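Local structure of protein kinase domain-containing protein (Chaetomium thermophilum, 6Z3U) at residues B[140-154]-B[233-245]. The protein probably transfers phosphate from ATP to serine and threonine residues, including those of the RNA polymerase II tail, as the cyclin-dependent kinase of the CAK complex. Numbering follows the deposited sequence.
Sequences RELKYLRELRGHPNI and EVKLADFGLARSF
F239 of the DFG motif sends its ring toward helix 136-148, where two leucines of the helix and I154 from the loop that follows meet it: the CD2 methyl of L145 at CD1 (3.6 Å), L148 CD1 at the CE2 corner, and I154, whose side chain runs at about a right angle to that of F239 and brings CG2 near CE1. This is the DFG-in arrangement of protein kinases, with the phenylalanine packed under helix C. One helical turn before L145, E141 bends at chi2 (-130°), which brings OE2 to the backbone of the same phenylalanine. F239 N donates to E141 OE2 over 3.1 Å in a nearly straight bond that arrives from above the carboxylate plane, while E141 OE1 forms the salt bridge to K122, a predicted ATP-binding lysine. An Asx turn, G240 N to D238 OD1, shapes the motif itself. Y144 CD2 touches A242 CB obliquely at 3.5 Å, and its OH shares a hydrogen bond with S244 OG, which lies near the ring plane. R140 runs extended from CG to NE past the G240 carbonyl, which its NH1 holds only weakly.

Beyond the helix, N153 uses ND2 twice: straight to V234 O (3.0 Å), in both the amide and carbonyl planes, and less directly to E233 OE2, whose carboxylate is turned 71° from the amide. L236 N returns a bond to N153 O, and K235 NZ grips P152 O at 2.7 Å while salt-bridged to E173.

The contact thus joins helix 136-148 and its following loop to strands 234-236 and 243-244, which pair with 226-228 and 216-217; the cyclin chain packs on R140 and K143.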
ATOM      1  N   ARG B 140       5.846   4.214   2.611  1.00 32.02           N
ATOM      2  CA  ARG B 140       5.758   2.998   1.809  1.00 26.22           C
ATOM      3  C   ARG B 140       5.972   1.757   2.666  1.00 33.89           C
ATOM      4  O   ARG B 140       5.215   0.783   2.565  1.00 38.03           O
ATOM      5  CB  ARG B 140       6.776   3.050   0.668  1.00 26.22           C
ATOM      6  CG  ARG B 140       6.389   3.994  -0.459  1.00 27.18           C
ATOM      7  CD  ARG B 140       7.565   4.337  -1.357  1.00 26.18           C
ATOM      8  NE  ARG B 140       7.142   5.122  -2.514  1.00 26.49           N
ATOM      9  CZ  ARG B 140       7.926   5.958  -3.189  1.00 28.89           C
ATOM     10  NH1 ARG B 140       9.187   6.143  -2.820  1.00 27.23           N
ATOM     11  NH2 ARG B 140       7.441   6.619  -4.231  1.00 37.64           N
ATOM     12  N   GLU B 141       7.006   1.766   3.510  1.00 28.52           N
ATOM     13  CA  GLU B 141       7.254   0.619   4.375  1.00 25.91           C
ATOM     14  C   GLU B 141       6.051   0.345   5.269  1.00 26.21           C
ATOM     15  O   GLU B 141       5.619  -0.802   5.418  1.00 30.69           O
ATOM     16  CB  GLU B 141       8.510   0.857   5.217  1.00 38.43           C
ATOM     17  CG  GLU B 141       9.816   0.800   4.431  1.00 40.85           C
ATOM     18  CD  GLU B 141      10.854  -0.102   5.076  1.00 32.08           C
ATOM     19  OE1 GLU B 141      11.460   0.316   6.086  1.00 41.78           O
ATOM     20  OE2 GLU B 141      11.069  -1.223   4.568  1.00 28.30           O
ATOM     21  N   LEU B 142       5.491   1.397   5.864  1.00 27.83           N
ATOM     22  CA  LEU B 142       4.359   1.220   6.768  1.00 33.45           C
ATOM     23  C   LEU B 142       3.172   0.593   6.049  1.00 33.17           C
ATOM     24  O   LEU B 142       2.458  -0.240   6.621  1.00 35.04           O
ATOM     25  CB  LEU B 142       3.974   2.571   7.371  1.00 33.40           C
ATOM     26  CG  LEU B 142       3.401   2.582   8.788  1.00 29.05           C
ATOM     27  CD1 LEU B 142       4.278   1.781   9.733  1.00 34.14           C
ATOM     28  CD2 LEU B 142       3.262   4.016   9.280  1.00 30.03           C
ATOM     29  N   LYS B 143       2.942   0.983   4.796  1.00 34.42           N
ATOM     30  CA  LYS B 143       1.796   0.483   4.049  1.00 36.31           C
ATOM     31  C   LYS B 143       2.015  -0.946   3.568  1.00 34.51           C
ATOM     32  O   LYS B 143       1.191  -1.829   3.829  1.00 38.95           O
ATOM     33  CB  LYS B 143       1.518   1.408   2.860  1.00 36.43           C
ATOM     34  CG  LYS B 143       0.402   0.943   1.932  1.00 39.98           C
ATOM     35  CD  LYS B 143       0.291   1.849   0.706  1.00 39.05           C
ATOM     36  CE  LYS B 143      -0.821   1.394  -0.230  1.00 47.75           C
ATOM     37  NZ  LYS B 143      -0.845   2.183  -1.496  1.00 53.08           N
ATOM     38  N   TYR B 144       3.123  -1.196   2.870  1.00 30.21           N
ATOM     39  CA  TYR B 144       3.269  -2.449   2.138  1.00 28.99           C
ATOM     40  C   TYR B 144       3.759  -3.591   3.016  1.00 28.41           C
ATOM     41  O   TYR B 144       3.407  -4.749   2.763  1.00 30.38           O
ATOM     42  CB  TYR B 144       4.205  -2.241   0.949  1.00 26.93           C
ATOM     43  CG  TYR B 144       3.636  -1.292  -0.081  1.00 28.35           C
ATOM     44  CD1 TYR B 144       2.361  -1.485  -0.599  1.00 33.62           C
ATOM     45  CD2 TYR B 144       4.359  -0.194  -0.521  1.00 32.70           C
ATOM     46  CE1 TYR B 144       1.828  -0.620  -1.534  1.00 31.97           C
ATOM     47  CE2 TYR B 144       3.834   0.679  -1.457  1.00 33.17           C
ATOM     48  CZ  TYR B 144       2.568   0.460  -1.960  1.00 30.74           C
ATOM     49  OH  TYR B 144       2.039   1.324  -2.891  1.00 39.24           O
ATOM     50  N   LEU B 145       4.559  -3.305   4.044  1.00 36.35           N
ATOM     51  CA  LEU B 145       4.963  -4.367   4.961  1.00 29.75           C
ATOM     52  C   LEU B 145       3.752  -4.954   5.676  1.00 32.22           C
ATOM     53  O   LEU B 145       3.698  -6.161   5.940  1.00 42.36           O
ATOM     54  CB  LEU B 145       5.986  -3.839   5.965  1.00 35.52           C
ATOM     55  CG  LEU B 145       7.386  -3.561   5.411  1.00 32.94           C
ATOM     56  CD1 LEU B 145       8.273  -2.960   6.488  1.00 34.39           C
ATOM     57  CD2 LEU B 145       8.016  -4.828   4.856  1.00 36.39           C
ATOM     58  N   ARG B 146       2.766  -4.115   6.000  1.00 33.41           N
ATOM     59  CA  ARG B 146       1.529  -4.625   6.580  1.00 35.03           C
ATOM     60  C   ARG B 146       0.715  -5.386   5.540  1.00 43.20           C
ATOM     61  O   ARG B 146       0.084  -6.402   5.854  1.00 43.89           O
ATOM     62  CB  ARG B 146       0.711  -3.470   7.158  1.00 30.98           C
ATOM     63  CG  ARG B 146      -0.677  -3.860   7.644  1.00 30.39           C
ATOM     64  CD  ARG B 146      -0.608  -4.911   8.738  1.00 46.33           C
ATOM     65  NE  ARG B 146      -1.931  -5.368   9.147  1.00 45.66           N
ATOM     66  CZ  ARG B 146      -2.639  -6.288   8.500  1.00 45.44           C
ATOM     67  NH1 ARG B 146      -2.159  -6.850   7.398  1.00 48.67           N
ATOM     68  NH2 ARG B 146      -3.833  -6.642   8.952  1.00 51.17           N
ATOM     69  N   GLU B 147       0.732  -4.914   4.291  1.00 38.53           N
ATOM     70  CA  GLU B 147      -0.050  -5.556   3.240  1.00 36.26           C
ATOM     71  C   GLU B 147       0.476  -6.953   2.935  1.00 36.45           C
ATOM     72  O   GLU B 147      -0.306  -7.892   2.749  1.00 35.46           O
ATOM     73  CB  GLU B 147      -0.021  -4.687   1.981  1.00 38.16           C
ATOM     74  CG  GLU B 147      -1.382  -4.404   1.364  1.00 36.49           C
ATOM     75  CD  GLU B 147      -1.318  -3.316   0.303  1.00 39.47           C
ATOM     76  OE1 GLU B 147      -1.721  -3.577  -0.852  1.00 44.86           O
ATOM     77  OE2 GLU B 147      -0.844  -2.204   0.617  1.00 37.43           O
ATOM     78  N   LEU B 148       1.796  -7.112   2.892  1.00 42.82           N
ATOM     79  CA  LEU B 148       2.436  -8.369   2.534  1.00 34.87           C
ATOM     80  C   LEU B 148       2.650  -9.292   3.725  1.00 34.25           C
ATOM     81  O   LEU B 148       3.133 -10.414   3.541  1.00 36.53           O
ATOM     82  CB  LEU B 148       3.779  -8.090   1.856  1.00 28.37           C
ATOM     83  CG  LEU B 148       3.675  -7.475   0.463  1.00 26.79           C
ATOM     84  CD1 LEU B 148       5.035  -6.992   0.003  1.00 26.79           C
ATOM     85  CD2 LEU B 148       3.102  -8.488  -0.520  1.00 29.36           C
ATOM     86  N   ARG B 149       2.308  -8.849   4.930  1.00 36.61           N
ATOM     87  CA  ARG B 149       2.543  -9.645   6.125  1.00 40.22           C
ATOM     88  C   ARG B 149       1.944 -11.037   5.980  1.00 37.86           C
ATOM     89  O   ARG B 149       0.845 -11.209   5.450  1.00 40.77           O
ATOM     90  CB  ARG B 149       1.941  -8.920   7.331  1.00 44.81           C
ATOM     91  CG  ARG B 149       0.667  -9.527   7.909  1.00 50.69           C
ATOM     92  CD  ARG B 149       0.226  -8.671   9.079  1.00 52.02           C
ATOM     93  NE  ARG B 149       0.526  -9.269  10.373  1.00 61.92           N
ATOM     94  CZ  ARG B 149       0.221  -8.702  11.534  1.00 64.85           C
ATOM     95  NH1 ARG B 149      -0.350  -7.503  11.557  1.00 43.07           N
ATOM     96  NH2 ARG B 149       0.520  -9.314  12.671  1.00 78.11           N
ATOM     97  N   GLY B 150       2.692 -12.036   6.446  1.00 36.72           N
ATOM     98  CA  GLY B 150       2.260 -13.419   6.435  1.00 35.73           C
ATOM     99  C   GLY B 150       3.124 -14.343   5.604  1.00 32.05           C
ATOM    100  O   GLY B 150       3.025 -15.569   5.761  1.00 34.98           O
ATOM    101  N   HIS B 151       3.972 -13.808   4.726  1.00 31.12           N
ATOM    102  CA  HIS B 151       4.741 -14.729   3.897  1.00 34.59           C
ATOM    103  C   HIS B 151       6.106 -14.994   4.526  1.00 38.58           C
ATOM    104  O   HIS B 151       6.712 -14.083   5.097  1.00 41.18           O
ATOM    105  CB  HIS B 151       4.925 -14.164   2.493  1.00 38.34           C
ATOM    106  CG  HIS B 151       5.422 -15.171   1.502  1.00 36.47           C
ATOM    107  ND1 HIS B 151       6.758 -15.329   1.203  1.00 36.38           N
ATOM    108  CD2 HIS B 151       4.758 -16.074   0.744  1.00 33.19           C
ATOM    109  CE1 HIS B 151       6.895 -16.286   0.303  1.00 43.40           C
ATOM    110  NE2 HIS B 151       5.696 -16.754   0.006  1.00 40.11           N
ATOM    111  N   PRO B 152       6.624 -16.225   4.435  1.00 36.69           N
ATOM    112  CA  PRO B 152       7.867 -16.548   5.155  1.00 36.10           C
ATOM    113  C   PRO B 152       9.107 -15.872   4.594  1.00 30.67           C
ATOM    114  O   PRO B 152      10.123 -15.811   5.295  1.00 23.80           O
ATOM    115  CB  PRO B 152       7.972 -18.076   5.021  1.00 40.15           C
ATOM    116  CG  PRO B 152       6.626 -18.534   4.548  1.00 38.93           C
ATOM    117  CD  PRO B 152       6.067 -17.407   3.754  1.00 37.08           C
ATOM    118  N   ASN B 153       9.070 -15.386   3.353  1.00 37.98           N
ATOM    119  CA  ASN B 153      10.225 -14.754   2.725  1.00 34.92           C
ATOM    120  C   ASN B 153      10.071 -13.240   2.609  1.00 32.80           C
ATOM    121  O   ASN B 153      10.767 -12.610   1.807  1.00 31.58           O
ATOM    122  CB  ASN B 153      10.468 -15.372   1.350  1.00 33.78           C
ATOM    123  CG  ASN B 153      10.727 -16.861   1.426  1.00 29.90           C
ATOM    124  OD1 ASN B 153       9.934 -17.667   0.941  1.00 39.55           O
ATOM    125  ND2 ASN B 153      11.842 -17.235   2.042  1.00 27.35           N
ATOM    126  N   ILE B 154       9.173 -12.645   3.390  1.00 30.71           N
ATOM    127  CA  ILE B 154       9.041 -11.197   3.494  1.00 28.17           C
ATOM    128  C   ILE B 154       9.208 -10.828   4.961  1.00 30.91           C
ATOM    129  O   ILE B 154       8.577 -11.439   5.832  1.00 32.01           O
ATOM    130  CB  ILE B 154       7.685 -10.697   2.962  1.00 33.21           C
ATOM    131  CG1 ILE B 154       7.468 -11.138   1.512  1.00 33.15           C
ATOM    132  CG2 ILE B 154       7.611  -9.177   3.064  1.00 29.62           C
ATOM    133  CD1 ILE B 154       8.293 -10.376   0.501  1.00 28.01           C
ATOM    134  N   GLU B 233      16.270 -18.883   6.639  1.00 40.63           N
ATOM    135  CA  GLU B 233      15.308 -18.408   5.653  1.00 26.29           C
ATOM    136  C   GLU B 233      15.610 -16.959   5.292  1.00 28.04           C
ATOM    137  O   GLU B 233      15.796 -16.114   6.173  1.00 33.57           O
ATOM    138  CB  GLU B 233      13.885 -18.532   6.204  1.00 35.82           C
ATOM    139  CG  GLU B 233      12.775 -18.304   5.181  1.00 36.06           C
ATOM    140  CD  GLU B 233      12.216 -19.601   4.611  1.00 42.91           C
ATOM    141  OE1 GLU B 233      11.718 -20.433   5.402  1.00 45.37           O
ATOM    142  OE2 GLU B 233      12.271 -19.787   3.376  1.00 34.92           O
ATOM    143  N   VAL B 234      15.655 -16.671   3.993  1.00 32.63           N
ATOM    144  CA  VAL B 234      15.964 -15.334   3.495  1.00 26.52           C
ATOM    145  C   VAL B 234      14.676 -14.536   3.368  1.00 28.44           C
ATOM    146  O   VAL B 234      13.657 -15.043   2.885  1.00 30.90           O
ATOM    147  CB  VAL B 234      16.709 -15.413   2.149  1.00 21.45           C
ATOM    148  CG1 VAL B 234      16.691 -14.069   1.452  1.00 33.27           C
ATOM    149  CG2 VAL B 234      18.142 -15.868   2.366  1.00 25.99           C
ATOM    150  N   LYS B 235      14.726 -13.273   3.794  1.00 30.53           N
ATOM    151  CA  LYS B 235      13.569 -12.386   3.804  1.00 25.85           C
ATOM    152  C   LYS B 235      13.885 -11.131   2.998  1.00 25.45           C
ATOM    153  O   LYS B 235      14.968 -10.553   3.141  1.00 31.38           O
ATOM    154  CB  LYS B 235      13.181 -11.993   5.238  1.00 24.41           C
ATOM    155  CG  LYS B 235      13.336 -13.083   6.295  1.00 21.98           C
ATOM    156  CD  LYS B 235      12.003 -13.715   6.671  1.00 27.17           C
ATOM    157  CE  LYS B 235      12.209 -14.961   7.527  1.00 41.17           C
ATOM    158  NZ  LYS B 235      10.945 -15.697   7.813  1.00 41.73           N
ATOM    159  N   LEU B 236      12.952 -10.730   2.137  1.00 24.64           N
ATOM    160  CA  LEU B 236      13.029  -9.446   1.443  1.00 25.72           C
ATOM    161  C   LEU B 236      12.608  -8.327   2.389  1.00 31.92           C
ATOM    162  O   LEU B 236      11.557  -8.419   3.032  1.00 39.04           O
ATOM    163  CB  LEU B 236      12.125  -9.463   0.213  1.00 26.71           C
ATOM    164  CG  LEU B 236      12.338  -8.404  -0.869  1.00 30.90           C
ATOM    165  CD1 LEU B 236      13.774  -8.403  -1.360  1.00 32.85           C
ATOM    166  CD2 LEU B 236      11.379  -8.631  -2.023  1.00 20.25           C
ATOM    167  N   ALA B 237      13.407  -7.257   2.463  1.00 45.68           N
ATOM    168  CA  ALA B 237      13.290  -6.316   3.574  1.00 48.37           C
ATOM    169  C   ALA B 237      12.966  -4.889   3.150  1.00 52.78           C
ATOM    170  O   ALA B 237      11.951  -4.347   3.597  1.00 68.43           O
ATOM    171  CB  ALA B 237      14.582  -6.329   4.405  1.00 47.94           C
ATOM    172  N   ASP B 238      13.804  -4.237   2.349  1.00 38.16           N
ATOM    173  CA  ASP B 238      13.669  -2.794   2.145  1.00 39.67           C
ATOM    174  C   ASP B 238      12.567  -2.518   1.130  1.00 38.32           C
ATOM    175  O   ASP B 238      12.706  -2.847  -0.052  1.00 49.62           O
ATOM    176  CB  ASP B 238      14.991  -2.183   1.695  1.00 48.91           C
ATOM    177  CG  ASP B 238      14.978  -0.664   1.751  1.00 42.32           C
ATOM    178  OD1 ASP B 238      14.051  -0.059   1.169  1.00 41.64           O
ATOM    179  OD2 ASP B 238      15.885  -0.080   2.381  1.00 45.35           O
ATOM    180  N   PHE B 239      11.479  -1.893   1.585  1.00 38.33           N
ATOM    181  CA  PHE B 239      10.339  -1.561   0.741  1.00 33.91           C
ATOM    182  C   PHE B 239      10.172  -0.056   0.559  1.00 24.90           C
ATOM    183  O   PHE B 239       9.087   0.405   0.192  1.00 22.89           O
ATOM    184  CB  PHE B 239       9.061  -2.170   1.321  1.00 32.55           C
ATOM    185  CG  PHE B 239       8.829  -3.597   0.911  1.00 32.95           C
ATOM    186  CD1 PHE B 239       9.483  -4.636   1.550  1.00 35.76           C
ATOM    187  CD2 PHE B 239       7.938  -3.900  -0.105  1.00 30.64           C
ATOM    188  CE1 PHE B 239       9.266  -5.947   1.170  1.00 32.48           C
ATOM    189  CE2 PHE B 239       7.717  -5.208  -0.485  1.00 23.53           C
ATOM    190  CZ  PHE B 239       8.381  -6.232   0.152  1.00 21.47           C
ATOM    191  N   GLY B 240      11.233   0.717   0.784  1.00 29.24           N
ATOM    192  CA  GLY B 240      11.137   2.164   0.723  1.00 24.79           C
ATOM    193  C   GLY B 240      10.842   2.722  -0.652  1.00 23.34           C
ATOM    194  O   GLY B 240      10.497   3.903  -0.757  1.00 27.63           O
ATOM    195  N   LEU B 241      10.957   1.906  -1.697  1.00 22.94           N
ATOM    196  CA  LEU B 241      10.668   2.338  -3.059  1.00 23.31           C
ATOM    197  C   LEU B 241       9.477   1.599  -3.658  1.00 23.42           C
ATOM    198  O   LEU B 241       9.185   1.776  -4.847  1.00 23.78           O
ATOM    199  CB  LEU B 241      11.899   2.152  -3.950  1.00 23.00           C
ATOM    200  CG  LEU B 241      13.009   3.195  -3.814  1.00 23.24           C
ATOM    201  CD1 LEU B 241      14.115   2.919  -4.813  1.00 23.57           C
ATOM    202  CD2 LEU B 241      12.466   4.593  -4.020  1.00 26.92           C
ATOM    203  N   ALA B 242       8.772   0.802  -2.863  1.00 23.25           N
ATOM    204  CA  ALA B 242       7.699  -0.025  -3.389  1.00 23.40           C
ATOM    205  C   ALA B 242       6.524   0.835  -3.842  1.00 25.45           C
ATOM    206  O   ALA B 242       6.383   2.000  -3.459  1.00 34.38           O
ATOM    207  CB  ALA B 242       7.230  -1.025  -2.332  1.00 24.20           C
ATOM    208  N   ARG B 243       5.673   0.238  -4.675  1.00 26.96           N
ATOM    209  CA  ARG B 243       4.467   0.911  -5.136  1.00 27.16           C
ATOM    210  C   ARG B 243       3.471  -0.129  -5.626  1.00 25.76           C
ATOM    211  O   ARG B 243       3.855  -1.167  -6.172  1.00 33.12           O
ATOM    212  CB  ARG B 243       4.786   1.903  -6.261  1.00 26.95           C
ATOM    213  CG  ARG B 243       3.667   2.879  -6.584  1.00 39.68           C
ATOM    214  CD  ARG B 243       3.548   3.113  -8.081  1.00 33.59           C
ATOM    215  NE  ARG B 243       2.749   4.298  -8.391  1.00 38.45           N
ATOM    216  CZ  ARG B 243       1.419   4.334  -8.377  1.00 45.53           C
ATOM    217  NH1 ARG B 243       0.722   3.250  -8.063  1.00 42.74           N
ATOM    218  NH2 ARG B 243       0.784   5.460  -8.675  1.00 37.48           N
ATOM    219  N   SER B 244       2.189   0.165  -5.427  1.00 27.26           N
ATOM    220  CA  SER B 244       1.132  -0.703  -5.921  1.00 29.80           C
ATOM    221  C   SER B 244       1.060  -0.630  -7.440  1.00 36.25           C
ATOM    222  O   SER B 244       1.418   0.380  -8.054  1.00 39.55           O
ATOM    223  CB  SER B 244      -0.216  -0.307  -5.320  1.00 36.08           C
ATOM    224  OG  SER B 244      -0.243  -0.528  -3.921  1.00 46.11           O
ATOM    225  N   PHE B 245       0.573  -1.708  -8.047  1.00 33.04           N
ATOM    226  CA  PHE B 245       0.406  -1.741  -9.494  1.00 33.83           C
ATOM    227  C   PHE B 245      -0.422  -0.552  -9.964  1.00 38.04           C
ATOM    228  O   PHE B 245      -1.572  -0.378  -9.549  1.00 49.84           O
ATOM    229  CB  PHE B 245      -0.264  -3.048  -9.921  1.00 28.79           C
ATOM    230  CG  PHE B 245       0.627  -4.254  -9.829  1.00 27.94           C
ATOM    231  CD1 PHE B 245       1.863  -4.188  -9.206  1.00 33.56           C
ATOM    232  CD2 PHE B 245       0.229  -5.457 -10.386  1.00 28.32           C
ATOM    233  CE1 PHE B 245       2.675  -5.302  -9.130  1.00 26.20           C
ATOM    234  CE2 PHE B 245       1.038  -6.572 -10.317  1.00 27.64           C
ATOM    235  CZ  PHE B 245       2.262  -6.495  -9.688  1.00 26.57           C
TER